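Local atomic coordinates of Pre-mRNA-splicing factor 38 (Chaetomium thermophilum, PDB entry 5F5T), a protein that is probably required for pre-mRNA splicing as a PRP38-family component of the spliceosome. Residues 34-37 / 42-45; 50-55 / 91-96; 107-112 / 121-126; 189-192 / 197-200. All blocks are in the same frame, centred on the assembly; numbering follows the deposited sequence.

Overall arrangement
Contacts 1 to 3 lie among the packed helices of the protein, contact 4 at its surface. Contacts 1 and 2, with centres about 11 Å apart, meet directly: R43 CD packs on F93 CE1 and the I37 side chain on L96. Contact 2 passes into contact 3, about 16 Å away between centres, through helix 87-98, whose A92, L95 and L96 pack against L122, F125 and Y126. Contact 3 is nearer the middle of the chain. Contact 4 stands apart, its centre about 24 Å from that of contact 3 and about 36 Å from that of contact 2, and beside it R199 reaches another protein of the assembly.

Contact 1: residues 34-37 / 42-45; sequences PATI and VRER
A35 and R43 are the closest pair of backbones, their CA atoms 8.7 Å apart, so the loop residues 34-37 and the helical residues 42-45 meet through one long side chain. R43 sets out from helix 40-48 toward the loop, and its guanidinium stops beside the carbonyl of A35. NH1 of R43 is 3.0 Å from A35 O, which lies oblique to the guanidinium, and the same nitrogen lies 3.6 Å from T36 CA. CD of R43 lies 3.1 Å from A35 O, and the bend at chi3 (-64°) turns the guanidinium back so that NH1 also comes near that oxygen. This is the lead-in to helix 40-48 in the PRP38 fold, where residues 34-37, in the loop after helix 9-19, lie beside the R43 side chain. M38 O, between the two segments, receives a weak hydrogen bond from R43 NH1, and the R43 side chain packs on F93 and L18. With R43 cut back to an alanine, the carbonyls of A35 and M38 would probably lose their charged neighbour, and a gap would be likely beside F93. T36 contributes CG2, 4.2 Å from R43 NH1, while its OG1 is hydrogen-bonded to N33 O.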
loop_
_atom_site.group_PDB
_atom_site.type_symbol
_atom_site.label_atom_id
_atom_site.label_comp_id
_atom_site.label_asym_id
_atom_site.label_seq_id
_atom_site.Cartn_x
_atom_site.Cartn_y
_atom_site.Cartn_z
ATOM N N PRO A 34 -6.313 -7.612 15.070
ATOM C CA PRO A 34 -7.043 -7.585 13.797
ATOM C C PRO A 34 -8.380 -6.853 13.886
ATOM O O PRO A 34 -8.763 -6.150 12.948
ATOM C CB PRO A 34 -7.271 -9.065 13.489
ATOM C CG PRO A 34 -6.228 -9.803 14.246
ATOM C CD PRO A 34 -5.684 -8.919 15.332
ATOM N N ALA A 35 -9.070 -7.013 15.009
ATOM C CA ALA A 35 -10.378 -6.395 15.212
ATOM C C ALA A 35 -10.310 -4.876 15.287
ATOM O O ALA A 35 -11.290 -4.198 14.990
ATOM C CB ALA A 35 -11.023 -6.942 16.455
ATOM N N THR A 36 -9.175 -4.345 15.726
ATOM C CA THR A 36 -9.048 -2.901 15.901
ATOM C C THR A 36 -8.166 -2.231 14.846
ATOM O O THR A 36 -7.859 -1.042 14.956
ATOM C CB THR A 36 -8.499 -2.568 17.292
ATOM O OG1 THR A 36 -7.321 -3.344 17.536
ATOM C CG2 THR A 36 -9.539 -2.892 18.347
ATOM N N ILE A 37 -7.759 -2.985 13.828
ATOM C CA ILE A 37 -6.931 -2.424 12.762
ATOM C C ILE A 37 -7.725 -1.402 11.961
ATOM O O ILE A 37 -7.203 -0.363 11.561
ATOM C CB ILE A 37 -6.377 -3.513 11.830
ATOM C CG1 ILE A 37 -5.546 -4.507 12.644
ATOM C CG2 ILE A 37 -5.492 -2.897 10.762
ATOM C CD1 ILE A 37 -4.649 -5.396 11.812
ATOM N N VAL A 42 -15.971 2.583 10.765
ATOM C CA VAL A 42 -15.941 1.831 9.522
ATOM C C VAL A 42 -16.379 0.380 9.743
ATOM O O VAL A 42 -17.082 -0.188 8.906
ATOM C CB VAL A 42 -14.538 1.855 8.891
ATOM C CG1 VAL A 42 -14.536 1.113 7.565
ATOM C CG2 VAL A 42 -14.073 3.288 8.694
ATOM N N ARG A 43 -15.999 -0.205 10.878
ATOM C CA ARG A 43 -16.444 -1.560 11.204
ATOM C C ARG A 43 -17.964 -1.611 11.267
ATOM O O ARG A 43 -18.588 -2.568 10.797
ATOM C CB ARG A 43 -15.859 -2.049 12.529
ATOM C CG ARG A 43 -14.350 -2.067 12.608
ATOM C CD ARG A 43 -13.899 -2.939 13.765
ATOM N NE ARG A 43 -14.312 -2.431 15.073
ATOM C CZ ARG A 43 -13.543 -1.704 15.877
ATOM N NH1 ARG A 43 -12.310 -1.388 15.514
ATOM N NH2 ARG A 43 -14.011 -1.295 17.047
ATOM N N GLU A 44 -18.547 -0.572 11.857
ATOM C CA GLU A 44 -19.996 -0.447 11.935
ATOM C C GLU A 44 -20.593 -0.364 10.538
ATOM O O GLU A 44 -21.523 -1.100 10.215
ATOM C CB GLU A 44 -20.395 0.786 12.749
ATOM C CG GLU A 44 -19.928 0.768 14.194
ATOM C CD GLU A 44 -20.143 2.100 14.888
ATOM O OE1 GLU A 44 -20.911 2.931 14.357
ATOM O OE2 GLU A 44 -19.545 2.318 15.962
ATOM N N ARG A 45 -20.054 0.532 9.713
ATOM C CA ARG A 45 -20.561 0.711 8.354
ATOM C C ARG A 45 -20.532 -0.601 7.577
ATOM O O ARG A 45 -21.452 -0.902 6.813
ATOM C CB ARG A 45 -19.747 1.769 7.600
ATOM C CG ARG A 45 -19.712 3.138 8.260
ATOM C CD ARG A 45 -21.106 3.657 8.543
ATOM N NE ARG A 45 -21.910 3.728 7.327
ATOM C CZ ARG A 45 -23.219 3.509 7.278
ATOM N NH1 ARG A 45 -23.885 3.204 8.382
ATOM N NH2 ARG A 45 -23.862 3.597 6.121
#

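Contact 2: residues 50-55 / 91-96; sequences YFWKEQ and LAFKLL
W52 reaches from helix 50-55 with the far end of its indole, placing CH2 3.4 Å from F93 CD2 and 3.6 Å from K94 CE. Its CG is anti to the backbone N (chi1 177°), which sends the six-membered ring across to helix 91-96 and sets it between these two side chains. CH2 and CZ3 of W52 arrive at the edge of the F93 ring, close to its plane; the two rings are inclined at 56°, with centroids 5.4 Å apart, an oblique aromatic pair. K94, bent at chi2 and chi3, passes across the end of the indole, with CB 3.8 Å from W52 CZ3, while its ammonium is hydrogen-bonded to Q97 OE1. The short helical segments cross at -57°, their axes approaching to 11.4 Å, a separation bridged by large side chains in this mainly helical fold of the PRP38 family. F51 and L91 form the second meeting point: L91 CG meets the rim of the F51 ring, 4.2 Å from F51 CE2. Beyond the pair, F51 meets H71 edge-to-face, and L91 packs on I64, R67 and V68 of helix 61-71. W52 NE1 makes a weak hydrogen bond to E14 OE1, tying the indole to helix 9-19 as well.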
loop_
_atom_site.group_PDB
_atom_site.type_symbol
_atom_site.label_atom_id
_atom_site.label_comp_id
_atom_site.label_asym_id
_atom_site.label_seq_id
_atom_site.Cartn_x
_atom_site.Cartn_y
_atom_site.Cartn_z
ATOM N N TYR A 50 -25.305 -4.261 3.470
ATOM C CA TYR A 50 -25.991 -5.344 2.783
ATOM C C TYR A 50 -25.023 -6.396 2.243
ATOM O O TYR A 50 -25.287 -7.595 2.315
ATOM C CB TYR A 50 -26.824 -4.771 1.641
ATOM C CG TYR A 50 -27.542 -5.799 0.806
ATOM C CD1 TYR A 50 -28.754 -6.327 1.224
ATOM C CD2 TYR A 50 -27.027 -6.220 -0.414
ATOM C CE1 TYR A 50 -29.429 -7.255 0.462
ATOM C CE2 TYR A 50 -27.696 -7.152 -1.184
ATOM C CZ TYR A 50 -28.898 -7.665 -0.740
ATOM O OH TYR A 50 -29.575 -8.592 -1.497
ATOM N N PHE A 51 -23.907 -5.941 1.687
ATOM C CA PHE A 51 -22.940 -6.854 1.100
ATOM C C PHE A 51 -22.358 -7.791 2.148
ATOM O O PHE A 51 -22.144 -8.968 1.889
ATOM C CB PHE A 51 -21.814 -6.094 0.410
ATOM C CG PHE A 51 -20.777 -6.989 -0.186
ATOM C CD1 PHE A 51 -20.999 -7.598 -1.410
ATOM C CD2 PHE A 51 -19.588 -7.240 0.481
ATOM C CE1 PHE A 51 -20.048 -8.434 -1.967
ATOM C CE2 PHE A 51 -18.632 -8.076 -0.071
ATOM C CZ PHE A 51 -18.864 -8.673 -1.298
ATOM N N TRP A 52 -22.086 -7.257 3.329
ATOM C CA TRP A 52 -21.559 -8.067 4.417
ATOM C C TRP A 52 -22.585 -9.123 4.829
ATOM O O TRP A 52 -22.257 -10.299 4.982
ATOM C CB TRP A 52 -21.184 -7.179 5.602
ATOM C CG TRP A 52 -20.710 -7.924 6.799
ATOM C CD1 TRP A 52 -21.462 -8.316 7.868
ATOM C CD2 TRP A 52 -19.368 -8.342 7.076
ATOM N NE1 TRP A 52 -20.676 -8.967 8.786
ATOM C CE2 TRP A 52 -19.385 -8.994 8.325
ATOM C CE3 TRP A 52 -18.156 -8.232 6.389
ATOM C CZ2 TRP A 52 -18.238 -9.537 8.901
ATOM C CZ3 TRP A 52 -17.016 -8.771 6.964
ATOM C CH2 TRP A 52 -17.065 -9.416 8.206
ATOM N N LYS A 53 -23.831 -8.692 4.992
ATOM C CA LYS A 53 -24.908 -9.564 5.450
ATOM C C LYS A 53 -25.273 -10.660 4.449
ATOM O O LYS A 53 -25.667 -11.755 4.846
ATOM C CB LYS A 53 -26.150 -8.732 5.777
ATOM C CG LYS A 53 -25.999 -7.853 7.011
ATOM C CD LYS A 53 -27.294 -7.119 7.318
ATOM C CE LYS A 53 -27.087 -6.047 8.378
ATOM N NZ LYS A 53 -26.749 -6.634 9.706
ATOM N N GLU A 54 -25.156 -10.369 3.157
ATOM C CA GLU A 54 -25.612 -11.305 2.129
ATOM C C GLU A 54 -24.497 -12.076 1.426
ATOM O O GLU A 54 -24.748 -13.118 0.824
ATOM C CB GLU A 54 -26.434 -10.561 1.072
ATOM C CG GLU A 54 -27.793 -10.102 1.550
ATOM C CD GLU A 54 -28.767 -11.250 1.697
ATOM O OE1 GLU A 54 -28.653 -12.222 0.921
ATOM O OE2 GLU A 54 -29.647 -11.179 2.581
ATOM N N GLN A 55 -23.272 -11.572 1.497
ATOM C CA GLN A 55 -22.179 -12.162 0.730
ATOM C C GLN A 55 -20.955 -12.493 1.575
ATOM O O GLN A 55 -20.095 -13.259 1.145
ATOM C CB GLN A 55 -21.778 -11.233 -0.418
ATOM C CG GLN A 55 -22.836 -11.112 -1.502
ATOM C CD GLN A 55 -23.103 -12.432 -2.202
ATOM O OE1 GLN A 55 -22.184 -13.211 -2.462
ATOM N NE2 GLN A 55 -24.368 -12.692 -2.507
ATOM N N LEU A 91 -14.463 -7.336 2.326
ATOM C CA LEU A 91 -13.682 -8.558 2.220
ATOM C C LEU A 91 -12.361 -8.419 2.955
ATOM O O LEU A 91 -11.863 -9.387 3.524
ATOM C CB LEU A 91 -13.450 -8.922 0.754
ATOM C CG LEU A 91 -14.707 -9.466 0.077
ATOM C CD1 LEU A 91 -14.462 -9.783 -1.387
ATOM C CD2 LEU A 91 -15.189 -10.704 0.818
ATOM N N ALA A 92 -11.796 -7.215 2.958
ATOM C CA ALA A 92 -10.590 -6.974 3.741
ATOM C C ALA A 92 -10.875 -7.201 5.223
ATOM O O ALA A 92 -10.096 -7.847 5.927
ATOM C CB ALA A 92 -10.069 -5.570 3.507
ATOM N N PHE A 93 -12.006 -6.678 5.686
ATOM C CA PHE A 93 -12.396 -6.829 7.082
ATOM C C PHE A 93 -12.624 -8.293 7.410
ATOM O O PHE A 93 -12.231 -8.776 8.477
ATOM C CB PHE A 93 -13.657 -6.019 7.385
ATOM C CG PHE A 93 -14.053 -6.036 8.834
ATOM C CD1 PHE A 93 -13.292 -5.373 9.784
ATOM C CD2 PHE A 93 -15.188 -6.715 9.247
ATOM C CE1 PHE A 93 -13.654 -5.389 11.122
ATOM C CE2 PHE A 93 -15.556 -6.735 10.583
ATOM C CZ PHE A 93 -14.787 -6.069 11.521
ATOM N N LYS A 94 -13.239 -9.005 6.473
ATOM C CA LYS A 94 -13.459 -10.431 6.649
ATOM C C LYS A 94 -12.139 -11.180 6.739
ATOM O O LYS A 94 -12.014 -12.120 7.509
ATOM C CB LYS A 94 -14.298 -10.995 5.507
ATOM C CG LYS A 94 -14.648 -12.462 5.680
ATOM C CD LYS A 94 -15.163 -12.744 7.081
ATOM C CE LYS A 94 -16.677 -12.828 7.112
ATOM N NZ LYS A 94 -17.171 -13.564 8.311
ATOM N N LEU A 95 -11.153 -10.753 5.961
ATOM C CA LEU A 95 -9.830 -11.355 6.025
ATOM C C LEU A 95 -9.212 -11.094 7.391
ATOM O O LEU A 95 -8.553 -11.965 7.960
ATOM C CB LEU A 95 -8.930 -10.815 4.915
ATOM C CG LEU A 95 -9.005 -11.566 3.583
ATOM C CD1 LEU A 95 -8.029 -10.968 2.589
ATOM C CD2 LEU A 95 -8.747 -13.053 3.768
ATOM N N LEU A 96 -9.431 -9.893 7.918
ATOM C CA LEU A 96 -8.983 -9.574 9.268
ATOM C C LEU A 96 -9.619 -10.531 10.271
ATOM O O LEU A 96 -8.967 -10.987 11.209
ATOM C CB LEU A 96 -9.327 -8.128 9.630
ATOM C CG LEU A 96 -8.501 -7.029 8.964
ATOM C CD1 LEU A 96 -9.034 -5.659 9.351
ATOM C CD2 LEU A 96 -7.036 -7.160 9.338
#

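Contact 3: residues 107-112 / 121-126; sequences EYLYFG and ALAAFY
A123 faces Y108 and L109 across a helical hairpin, in which helix 102-115 runs into helix 117-130 through a very short turn and the two segments pack antiparallel at 147°. The axes approach to 8.5 Å, a small separation that the alanines of the second helix make possible. The tight part centres on A123, whose CB lies 3.6 Å from L109 CD1 and 4.0 Å from Y108 CB. With CG anti to the backbone N (chi1 -161°) and chi2 at 68°, L109 turns CD1 toward A123, and the same methyl lies 3.9 Å from A124 N. A124 itself turns partly to helix 163-172, where it packs on I167 and L170, so that the hairpin is covered on that side by a third helix.

The outer side of helix 102-115 is looser. E107, Y110 and F111 are exposed there and point clear of the second helix; L109 CD2 lies above the Y110 ring, nearer its rim than its centre. On this helix the backbone makes a wider pi-type turn, in which G112 N is hydrogen-bonded to E107 O at 2.7 Å, while F111 N makes only a weak bond to the same carbonyl. On the inner side the Y108 ring leads away from A123 to I64 and V65 of helix 61-71, and its OH is hydrogen-bonded to the backbone O of E61.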
loop_
_atom_site.group_PDB
_atom_site.type_symbol
_atom_site.label_atom_id
_atom_site.label_comp_id
_atom_site.label_asym_id
_atom_site.label_seq_id
_atom_site.Cartn_x
_atom_site.Cartn_y
_atom_site.Cartn_z
ATOM N N GLU A 107 -0.901 -17.860 -1.892
ATOM C CA GLU A 107 -1.772 -18.263 -2.992
ATOM C C GLU A 107 -2.504 -17.076 -3.602
ATOM O O GLU A 107 -2.485 -16.888 -4.829
ATOM C CB GLU A 107 -2.794 -19.301 -2.531
ATOM C CG GLU A 107 -3.753 -19.708 -3.638
ATOM C CD GLU A 107 -5.000 -20.398 -3.127
ATOM O OE1 GLU A 107 -6.065 -20.220 -3.755
ATOM O OE2 GLU A 107 -4.920 -21.117 -2.108
ATOM N N TYR A 108 -3.134 -16.277 -2.738
ATOM C CA TYR A 108 -3.935 -15.144 -3.188
ATOM C C TYR A 108 -3.051 -14.263 -4.042
ATOM O O TYR A 108 -3.293 -14.072 -5.242
ATOM C CB TYR A 108 -4.470 -14.317 -2.017
ATOM C CG TYR A 108 -5.599 -14.926 -1.213
ATOM C CD1 TYR A 108 -6.353 -15.980 -1.704
ATOM C CD2 TYR A 108 -5.922 -14.420 0.043
ATOM C CE1 TYR A 108 -7.388 -16.525 -0.958
ATOM C CE2 TYR A 108 -6.949 -14.953 0.789
ATOM C CZ TYR A 108 -7.683 -16.004 0.287
ATOM O OH TYR A 108 -8.709 -16.535 1.039
ATOM N N LEU A 109 -1.980 -13.799 -3.404
ATOM C CA LEU A 109 -1.087 -12.803 -3.961
ATOM C C LEU A 109 -0.506 -13.271 -5.288
ATOM O O LEU A 109 -0.775 -12.674 -6.333
ATOM C CB LEU A 109 0.033 -12.496 -2.960
ATOM C CG LEU A 109 0.836 -11.208 -3.112
ATOM C CD1 LEU A 109 -0.030 -10.000 -2.827
ATOM C CD2 LEU A 109 2.047 -11.219 -2.186
ATOM N N TYR A 110 0.225 -14.379 -5.266
ATOM C CA TYR A 110 0.976 -14.753 -6.454
ATOM C C TYR A 110 0.099 -15.433 -7.507
ATOM O O TYR A 110 0.026 -14.980 -8.656
ATOM C CB TYR A 110 2.147 -15.650 -6.064
ATOM C CG TYR A 110 3.116 -14.935 -5.144
ATOM C CD1 TYR A 110 3.865 -13.858 -5.596
ATOM C CD2 TYR A 110 3.279 -15.339 -3.824
ATOM C CE1 TYR A 110 4.743 -13.194 -4.756
ATOM C CE2 TYR A 110 4.158 -14.684 -2.978
ATOM C CZ TYR A 110 4.888 -13.613 -3.449
ATOM O OH TYR A 110 5.764 -12.959 -2.611
ATOM N N PHE A 111 -0.621 -16.473 -7.102
ATOM C CA PHE A 111 -1.316 -17.317 -8.065
ATOM C C PHE A 111 -2.659 -16.667 -8.392
ATOM O O PHE A 111 -3.036 -16.480 -9.577
ATOM C CB PHE A 111 -1.486 -18.718 -7.475
ATOM C CG PHE A 111 -1.960 -19.755 -8.454
ATOM C CD1 PHE A 111 -3.296 -20.113 -8.517
ATOM C CD2 PHE A 111 -1.060 -20.405 -9.282
ATOM C CE1 PHE A 111 -3.729 -21.081 -9.407
ATOM C CE2 PHE A 111 -1.487 -21.371 -10.175
ATOM C CZ PHE A 111 -2.825 -21.710 -10.237
ATOM N N GLY A 112 -3.350 -16.249 -7.332
ATOM C CA GLY A 112 -4.638 -15.630 -7.511
ATOM C C GLY A 112 -4.375 -14.296 -8.158
ATOM O O GLY A 112 -5.071 -13.928 -9.104
ATOM N N ALA A 121 -4.764 -7.076 -5.219
ATOM C CA ALA A 121 -4.949 -5.796 -4.543
ATOM C C ALA A 121 -5.397 -6.015 -3.102
ATOM O O ALA A 121 -4.879 -5.388 -2.177
ATOM C CB ALA A 121 -5.955 -4.943 -5.286
ATOM N N LEU A 122 -6.340 -6.937 -2.923
ATOM C CA LEU A 122 -6.849 -7.277 -1.604
ATOM C C LEU A 122 -5.750 -7.855 -0.730
ATOM O O LEU A 122 -5.569 -7.432 0.410
ATOM C CB LEU A 122 -7.996 -8.282 -1.714
ATOM C CG LEU A 122 -8.680 -8.648 -0.393
ATOM C CD1 LEU A 122 -9.045 -7.389 0.385
ATOM C CD2 LEU A 122 -9.896 -9.541 -0.603
ATOM N N ALA A 123 -5.002 -8.803 -1.284
ATOM C CA ALA A 123 -3.929 -9.458 -0.545
ATOM C C ALA A 123 -2.861 -8.451 -0.139
ATOM O O ALA A 123 -2.370 -8.481 0.983
ATOM C CB ALA A 123 -3.322 -10.580 -1.369
ATOM N N ALA A 124 -2.506 -7.559 -1.056
ATOM C CA ALA A 124 -1.510 -6.537 -0.776
ATOM C C ALA A 124 -1.999 -5.605 0.326
ATOM O O ALA A 124 -1.240 -5.243 1.227
ATOM C CB ALA A 124 -1.184 -5.754 -2.030
ATOM N N PHE A 125 -3.276 -5.234 0.255
ATOM C CA PHE A 125 -3.888 -4.377 1.267
ATOM C C PHE A 125 -3.783 -5.043 2.636
ATOM O O PHE A 125 -3.287 -4.446 3.597
ATOM C CB PHE A 125 -5.352 -4.103 0.913
ATOM C CG PHE A 125 -6.025 -3.089 1.802
ATOM C CD1 PHE A 125 -5.337 -1.986 2.275
ATOM C CD2 PHE A 125 -7.358 -3.242 2.156
ATOM C CE1 PHE A 125 -5.966 -1.053 3.087
ATOM C CE2 PHE A 125 -7.990 -2.315 2.968
ATOM C CZ PHE A 125 -7.293 -1.218 3.433
ATOM N N TYR A 126 -4.200 -6.304 2.696
ATOM C CA TYR A 126 -4.197 -7.067 3.936
ATOM C C TYR A 126 -2.787 -7.211 4.497
ATOM O O TYR A 126 -2.577 -7.143 5.709
ATOM C CB TYR A 126 -4.821 -8.447 3.712
ATOM C CG TYR A 126 -4.929 -9.266 4.975
ATOM C CD1 TYR A 126 -5.958 -9.046 5.879
ATOM C CD2 TYR A 126 -3.996 -10.250 5.270
ATOM C CE1 TYR A 126 -6.057 -9.786 7.039
ATOM C CE2 TYR A 126 -4.088 -10.996 6.427
ATOM C CZ TYR A 126 -5.121 -10.759 7.309
ATOM O OH TYR A 126 -5.215 -11.499 8.466
#

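Contact 4: residues 189-192 / 197-200; sequences ILED and EPRV
OE2 of E191, which faces the 197-200 loop, is held by two partners, R187 NH1 in a salt bridge and a water that donates to it at 2.8 Å. The same water accepts a hydrogen bond from R199 N at 3.0 Å, and thereby couples the end of helix 187-192 to the backbone of the loop that follows it. R187 NH1 also donates to E197 O, so one guanidinium holds both sides of the contact.

E191 is aimed at the loop. Its CG is anti to its own carbonyl carbon (chi1 -68°), and the chain beyond is extended, which carries the carboxylate out to P198. There OE1 comes 3.7 Å from P198 CG and CD comes 3.9 Å from P198 CA. Nearer the helix, CG of E191 lies 4.2 Å from E197 O. Were E191 an alanine, R187 would probably be left without its acidic mate and the water on R199 N without its second holder, costing the loop a tie to the helix.

The contact lies at the surface, its centre about 22 Å from the centre of the chain, where the chain leaves the helix and runs extended toward helix 206-218. R199 points its guanidinium elsewhere, forming salt bridges through NE and NH2 with acidic groups of another protein chain of the assembly. With no direct hydrogen bond between the two segments, their polar link runs through a shared arginine and a water, which suggests a join that depends on charge pairing and hydration more than on apolar burial.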
loop_
_atom_site.group_PDB
_atom_site.type_symbol
_atom_site.label_atom_id
_atom_site.label_comp_id
_atom_site.label_asym_id
_atom_site.label_seq_id
_atom_site.Cartn_x
_atom_site.Cartn_y
_atom_site.Cartn_z
ATOM N N ILE A 189 15.056 4.506 6.639
ATOM C CA ILE A 189 15.429 4.118 7.999
ATOM C C ILE A 189 15.884 2.659 8.022
ATOM O O ILE A 189 16.915 2.333 8.613
ATOM C CB ILE A 189 14.272 4.337 9.006
ATOM C CG1 ILE A 189 14.378 5.719 9.659
ATOM C CG2 ILE A 189 14.338 3.324 10.134
ATOM C CD1 ILE A 189 14.566 6.865 8.695
ATOM N N LEU A 190 15.119 1.790 7.366
ATOM C CA LEU A 190 15.465 0.373 7.270
ATOM C C LEU A 190 16.803 0.183 6.558
ATOM O O LEU A 190 17.617 -0.652 6.957
ATOM C CB LEU A 190 14.364 -0.392 6.531
ATOM C CG LEU A 190 12.992 -0.462 7.208
ATOM C CD1 LEU A 190 12.151 -1.599 6.649
ATOM C CD2 LEU A 190 13.150 -0.623 8.714
ATOM N N GLU A 191 17.026 0.976 5.515
ATOM C CA GLU A 191 18.261 0.913 4.743
ATOM C C GLU A 191 19.445 1.344 5.601
ATOM O O GLU A 191 20.518 0.740 5.555
ATOM C CB GLU A 191 18.155 1.793 3.493
ATOM C CG GLU A 191 17.160 1.277 2.463
ATOM C CD GLU A 191 17.030 2.181 1.247
ATOM O OE1 GLU A 191 18.003 2.886 0.908
ATOM O OE2 GLU A 191 15.939 2.190 0.634
ATOM N N ASP A 192 19.231 2.388 6.392
ATOM C CA ASP A 192 20.238 2.879 7.320
ATOM C C ASP A 192 20.590 1.813 8.356
ATOM O O ASP A 192 21.747 1.673 8.752
ATOM C CB ASP A 192 19.741 4.154 8.007
ATOM C CG ASP A 192 20.727 4.694 9.020
ATOM O OD1 ASP A 192 21.730 5.313 8.605
ATOM O OD2 ASP A 192 20.495 4.508 10.234
ATOM N N GLU A 197 18.455 -3.443 1.586
ATOM C CA GLU A 197 19.245 -2.805 0.543
ATOM C C GLU A 197 18.335 -1.858 -0.235
ATOM O O GLU A 197 17.113 -1.990 -0.172
ATOM C CB GLU A 197 19.876 -3.850 -0.382
ATOM C CG GLU A 197 20.857 -4.789 0.310
ATOM C CD GLU A 197 22.063 -4.055 0.867
ATOM O OE1 GLU A 197 22.578 -3.146 0.182
ATOM O OE2 GLU A 197 22.509 -4.399 1.983
ATOM N N PRO A 198 18.919 -0.888 -0.958
ATOM C CA PRO A 198 18.080 0.003 -1.766
ATOM C C PRO A 198 17.284 -0.765 -2.817
ATOM O O PRO A 198 17.748 -1.793 -3.310
ATOM C CB PRO A 198 19.101 0.936 -2.415
ATOM C CG PRO A 198 20.220 0.973 -1.423
ATOM C CD PRO A 198 20.325 -0.450 -0.960
ATOM N N ARG A 199 16.091 -0.277 -3.138
ATOM C CA ARG A 199 15.211 -0.970 -4.068
ATOM C C ARG A 199 15.827 -1.003 -5.460
ATOM O O ARG A 199 16.399 -0.014 -5.922
ATOM C CB ARG A 199 13.840 -0.299 -4.123
ATOM C CG ARG A 199 12.832 -1.038 -4.994
ATOM C CD ARG A 199 11.510 -0.301 -5.064
ATOM N NE ARG A 199 11.605 0.878 -5.919
ATOM C CZ ARG A 199 11.324 0.878 -7.218
ATOM N NH1 ARG A 199 10.925 -0.239 -7.812
ATOM N NH2 ARG A 199 11.435 1.994 -7.923
ATOM N N VAL A 200 15.714 -2.145 -6.128
ATOM C CA VAL A 200 16.212 -2.273 -7.490
ATOM C C VAL A 200 15.050 -2.282 -8.480
ATOM O O VAL A 200 14.200 -3.173 -8.464
ATOM C CB VAL A 200 17.076 -3.542 -7.666
ATOM C CG1 VAL A 200 18.452 -3.328 -7.058
ATOM C CG2 VAL A 200 16.400 -4.756 -7.041
HETATM O O HOH W 1 15.539 2.458 -2.108
#